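Local coordinates for DUF305 domain-containing protein (Deinococcus radiodurans R1, PDB 3BT5) that is of unknown function but folds as a mainly helical bundle, probably related to the ferritin-like proteins, at residues 108-119 / 145-156. Numbering follows the deposited sequence. Where two conformers were deposited one is given.
Sequences LRLMIRHHQGAV and QRGEIRTMEGVL
His115 reaches across from one helix into a hole formed by Gln145, Glu148, Ile149 and Met152 of the other, and its ring is held on both faces and at the edge. NE2 of His115 donates to Glu148 OE1 at 2.7 Å, meeting the oxygen's anti lone pair; the oxygen lies near the ring plane, and the ring and carboxylate planes lie 26° apart, nearly coplanar. Glu148 OE2 is held separately by Ser53 of helix 41-68, which helps to fix the carboxylate. Met152 CE sits over one ring face in a CH-pi contact, 4.1 Å from the centroid, because the thioether bends at its last torsion (chi3 -73°). Over the opposite face comes Gln145 NE2, 3.0 Å from His115 CG, the amide turned 46° against the ring. Back in its own helix, His115 ND1 is hydrogen-bonded to His114 ND1, whose NE2 bonds to the carbonyl oxygen of His23. Segments 108-119 and 145-156 run antiparallel, their axes approaching to 9.4 Å, as neighbouring helices of a bundle, consistent with the place of the DUF305 family in the ferritin clan. Met152 returns the knob, entering among Leu108, Met111, Ile112 and His115, with SD 3.4 Å from Met111 CG. Toward solvent the fit slackens: the aliphatic part of Glu153 brushes Ile112 CD1, Arg109 CG stands 4.1 Å from Leu156 CD2, and the extended Arg146 merely passes Val119 CG1 with its guanidinium, NH2 at 3.9 Å.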
loop_
_atom_site.group_PDB
_atom_site.type_symbol
_atom_site.label_atom_id
_atom_site.label_comp_id
_atom_site.label_asym_id
_atom_site.label_seq_id
_atom_site.Cartn_x
_atom_site.Cartn_y
_atom_site.Cartn_z
ATOM N N LEU A 108 1.633 12.400 -1.363
ATOM C CA LEU A 108 2.235 11.810 -2.552
ATOM C C LEU A 108 3.604 11.214 -2.224
ATOM O O LEU A 108 3.895 10.088 -2.632
ATOM C CB LEU A 108 2.361 12.855 -3.663
ATOM C CG LEU A 108 0.988 13.331 -4.141
ATOM C CD1 LEU A 108 1.129 14.628 -4.979
ATOM C CD2 LEU A 108 0.290 12.249 -4.951
ATOM N N ARG A 109 4.439 11.946 -1.477
ATOM C CA ARG A 109 5.746 11.410 -1.118
ATOM C C ARG A 109 5.610 10.127 -0.295
ATOM O O ARG A 109 6.338 9.156 -0.533
ATOM C CB ARG A 109 6.572 12.449 -0.373
ATOM C CG ARG A 109 6.946 13.638 -1.224
ATOM C CD ARG A 109 7.930 14.468 -0.470
ATOM N NE ARG A 109 7.265 15.224 0.581
ATOM C CZ ARG A 109 6.989 16.526 0.492
ATOM N NH1 ARG A 109 6.385 17.148 1.490
ATOM N NH2 ARG A 109 7.328 17.203 -0.597
ATOM N N LEU A 110 4.711 10.123 0.679
ATOM C CA LEU A 110 4.551 8.955 1.521
ATOM C C LEU A 110 3.990 7.799 0.733
ATOM O O LEU A 110 4.423 6.666 0.919
ATOM C CB LEU A 110 3.627 9.260 2.717
ATOM C CG LEU A 110 4.193 10.265 3.738
ATOM C CD1 LEU A 110 3.108 10.615 4.735
ATOM C CD2 LEU A 110 5.435 9.673 4.455
ATOM N N MET A 111 3.017 8.059 -0.137
ATOM C CA MET A 111 2.438 6.945 -0.882
ATOM C C MET A 111 3.424 6.396 -1.909
ATOM O O MET A 111 3.454 5.192 -2.142
ATOM C CB MET A 111 1.128 7.359 -1.555
ATOM C CG MET A 111 0.351 6.170 -2.134
ATOM S SD MET A 111 -0.486 5.140 -0.876
ATOM C CE MET A 111 -1.845 6.232 -0.456
ATOM N N ILE A 112 4.238 7.258 -2.514
ATOM C CA ILE A 112 5.284 6.747 -3.394
ATOM C C ILE A 112 6.251 5.829 -2.649
ATOM O O ILE A 112 6.557 4.739 -3.125
ATOM C CB ILE A 112 6.060 7.896 -4.104
ATOM C CG1 ILE A 112 5.161 8.585 -5.141
ATOM C CG2 ILE A 112 7.376 7.371 -4.723
ATOM C CD1 ILE A 112 5.699 9.978 -5.553
ATOM N N ARG A 113 6.724 6.252 -1.477
ATOM C CA ARG A 113 7.681 5.431 -0.748
ATOM C C ARG A 113 7.028 4.119 -0.316
ATOM O O ARG A 113 7.646 3.040 -0.368
ATOM C CB ARG A 113 8.237 6.215 0.453
ATOM C CG ARG A 113 9.431 5.543 1.149
ATOM C CD ARG A 113 9.824 6.298 2.415
ATOM N NE ARG A 113 8.738 6.287 3.385
ATOM C CZ ARG A 113 8.588 7.134 4.401
ATOM N NH1 ARG A 113 9.418 8.151 4.605
ATOM N NH2 ARG A 113 7.583 6.979 5.198
ATOM N N HIS A 114 5.777 4.216 0.102
ATOM C CA HIS A 114 4.978 3.067 0.465
ATOM C C HIS A 114 4.912 2.061 -0.690
ATOM O O HIS A 114 5.184 0.855 -0.519
ATOM C CB HIS A 114 3.602 3.587 0.866
ATOM C CG HIS A 114 2.545 2.557 1.009
ATOM N ND1 HIS A 114 1.892 2.014 -0.072
ATOM C CD2 HIS A 114 2.004 1.983 2.118
ATOM C CE1 HIS A 114 0.993 1.145 0.356
ATOM N NE2 HIS A 114 1.039 1.112 1.683
ATOM N N HIS A 115 4.593 2.546 -1.886
ATOM C CA HIS A 115 4.486 1.662 -3.033
ATOM C C HIS A 115 5.851 1.090 -3.446
ATOM O O HIS A 115 5.936 -0.054 -3.875
ATOM C CB HIS A 115 3.895 2.447 -4.214
ATOM C CG HIS A 115 2.396 2.567 -4.188
ATOM N ND1 HIS A 115 1.654 2.535 -3.017
ATOM C CD2 HIS A 115 1.503 2.691 -5.201
ATOM C CE1 HIS A 115 0.364 2.617 -3.321
ATOM N NE2 HIS A 115 0.247 2.732 -4.644
ATOM N N GLN A 116 6.912 1.877 -3.326
ATOM C CA GLN A 116 8.253 1.358 -3.591
ATOM C C GLN A 116 8.566 0.211 -2.643
ATOM O O GLN A 116 9.177 -0.768 -3.049
ATOM C CB GLN A 116 9.310 2.471 -3.500
ATOM C CG GLN A 116 9.141 3.497 -4.615
ATOM C CD GLN A 116 9.970 4.743 -4.415
ATOM O OE1 GLN A 116 10.235 5.141 -3.286
ATOM N NE2 GLN A 116 10.339 5.401 -5.517
ATOM N N GLY A 117 8.172 0.326 -1.381
ATOM C CA GLY A 117 8.417 -0.778 -0.445
ATOM C C GLY A 117 7.611 -2.009 -0.824
ATOM O O GLY A 117 8.127 -3.135 -0.761
ATOM N N ALA A 118 6.361 -1.815 -1.248
ATOM C CA ALA A 118 5.528 -2.949 -1.693
ATOM C C ALA A 118 6.207 -3.656 -2.872
ATOM O O ALA A 118 6.288 -4.891 -2.904
ATOM C CB ALA A 118 4.098 -2.503 -2.062
ATOM N N VAL A 119 6.697 -2.891 -3.842
ATOM C CA VAL A 119 7.347 -3.535 -4.989
ATOM C C VAL A 119 8.563 -4.342 -4.518
ATOM O O VAL A 119 8.794 -5.484 -4.949
ATOM C CB VAL A 119 7.740 -2.484 -6.048
ATOM C CG1 VAL A 119 8.619 -3.111 -7.151
ATOM C CG2 VAL A 119 6.478 -1.909 -6.666
ATOM N N GLN A 145 1.274 -1.154 -8.481
ATOM C CA GLN A 145 2.071 -0.208 -7.678
ATOM C C GLN A 145 2.871 0.668 -8.624
ATOM O O GLN A 145 2.990 1.870 -8.388
ATOM C CB GLN A 145 3.121 -0.910 -6.790
ATOM C CG GLN A 145 2.699 -1.859 -5.743
ATOM C CD GLN A 145 1.602 -1.308 -4.980
ATOM O OE1 GLN A 145 0.445 -1.642 -5.231
ATOM N NE2 GLN A 145 1.920 -0.421 -4.026
ATOM N N ARG A 146 3.470 0.056 -9.643
ATOM C CA ARG A 146 4.321 0.812 -10.541
ATOM C C ARG A 146 3.505 1.822 -11.353
ATOM O O ARG A 146 3.977 2.931 -11.589
ATOM C CB ARG A 146 5.145 -0.127 -11.439
ATOM C CG ARG A 146 6.317 -0.797 -10.707
ATOM C CD ARG A 146 7.126 -1.755 -11.607
ATOM N NE ARG A 146 8.382 -2.160 -10.966
ATOM C CZ ARG A 146 9.126 -3.201 -11.349
ATOM N NH1 ARG A 146 8.712 -3.976 -12.334
ATOM N NH2 ARG A 146 10.247 -3.492 -10.711
ATOM N N GLY A 147 2.296 1.445 -11.772
ATOM C CA GLY A 147 1.431 2.405 -12.458
ATOM C C GLY A 147 1.117 3.588 -11.552
ATOM O O GLY A 147 1.197 4.745 -11.963
ATOM N N GLU A 148 0.748 3.303 -10.305
ATOM C CA GLU A 148 0.375 4.379 -9.387
ATOM C C GLU A 148 1.567 5.275 -9.028
ATOM O O GLU A 148 1.408 6.489 -8.892
ATOM C CB GLU A 148 -0.301 3.801 -8.144
ATOM C CG GLU A 148 -1.670 3.217 -8.512
ATOM C CD GLU A 148 -2.418 2.565 -7.357
ATOM O OE1 GLU A 148 -1.862 2.387 -6.239
ATOM O OE2 GLU A 148 -3.609 2.229 -7.586
ATOM N N ILE A 149 2.749 4.682 -8.849
ATOM C CA ILE A 149 3.943 5.488 -8.622
ATOM C C ILE A 149 4.143 6.477 -9.774
ATOM O O ILE A 149 4.402 7.657 -9.553
ATOM C CB ILE A 149 5.208 4.603 -8.480
ATOM C CG1 ILE A 149 5.161 3.842 -7.144
ATOM C CG2 ILE A 149 6.477 5.440 -8.574
ATOM C CD1 ILE A 149 6.203 2.736 -7.097
ATOM N N ARG A 150 4.029 6.005 -11.006
ATOM C CA ARG A 150 4.273 6.895 -12.135
ATOM C C ARG A 150 3.264 8.056 -12.146
ATOM O O ARG A 150 3.621 9.239 -12.401
ATOM C CB ARG A 150 4.229 6.109 -13.446
ATOM C CG ARG A 150 4.811 6.900 -14.630
ATOM C CD ARG A 150 6.341 6.969 -14.584
ATOM N NE ARG A 150 6.901 5.651 -14.830
ATOM C CZ ARG A 150 7.131 5.158 -16.045
ATOM N NH1 ARG A 150 6.884 5.900 -17.133
ATOM N NH2 ARG A 150 7.625 3.934 -16.169
ATOM N N THR A 151 1.990 7.750 -11.903
ATOM C CA THR A 151 0.990 8.811 -11.802
ATOM C C THR A 151 1.332 9.776 -10.668
ATOM O O THR A 151 1.308 10.997 -10.850
ATOM C CB THR A 151 -0.409 8.216 -11.579
ATOM O OG1 THR A 151 -0.756 7.380 -12.701
ATOM C CG2 THR A 151 -1.472 9.312 -11.407
ATOM N N MET A 152 1.645 9.238 -9.493
ATOM C CA MET A 152 1.916 10.117 -8.372
ATOM C C MET A 152 3.121 11.017 -8.620
ATOM O O MET A 152 3.122 12.179 -8.213
ATOM C CB MET A 152 2.108 9.299 -7.098
ATOM C CG MET A 152 0.803 8.666 -6.643
ATOM S SD MET A 152 0.981 7.878 -5.014
ATOM C CE MET A 152 1.942 6.432 -5.454
ATOM N N GLU A 153 4.153 10.493 -9.270
ATOM C CA GLU A 153 5.318 11.316 -9.602
ATOM C C GLU A 153 4.917 12.440 -10.560
ATOM O O GLU A 153 5.414 13.567 -10.449
ATOM C CB GLU A 153 6.433 10.471 -10.219
ATOM C CG GLU A 153 7.019 9.513 -9.214
ATOM C CD GLU A 153 8.018 8.552 -9.800
ATOM O OE1 GLU A 153 7.904 8.210 -10.998
ATOM O OE2 GLU A 153 8.899 8.104 -9.037
ATOM N N GLY A 154 4.014 12.144 -11.500
ATOM C CA GLY A 154 3.541 13.172 -12.433
ATOM C C GLY A 154 2.751 14.243 -11.682
ATOM O O GLY A 154 2.925 15.455 -11.927
ATOM N N VAL A 155 1.864 13.813 -10.781
ATOM C CA VAL A 155 1.056 14.768 -10.034
ATOM C C VAL A 155 1.946 15.641 -9.154
ATOM O O VAL A 155 1.776 16.873 -9.083
ATOM C CB VAL A 155 -0.010 14.045 -9.158
ATOM C CG1 VAL A 155 -0.786 15.057 -8.310
ATOM C CG2 VAL A 155 -0.951 13.237 -10.060
ATOM N N LEU A 156 2.900 15.016 -8.462
ATOM C CA LEU A 156 3.776 15.767 -7.572
ATOM C C LEU A 156 4.510 16.848 -8.382
ATOM O O LEU A 156 4.680 17.979 -7.914
ATOM C CB LEU A 156 4.757 14.820 -6.878
ATOM C CG LEU A 156 5.674 15.383 -5.797
ATOM C CD1 LEU A 156 4.878 16.007 -4.669
ATOM C CD2 LEU A 156 6.553 14.239 -5.282
#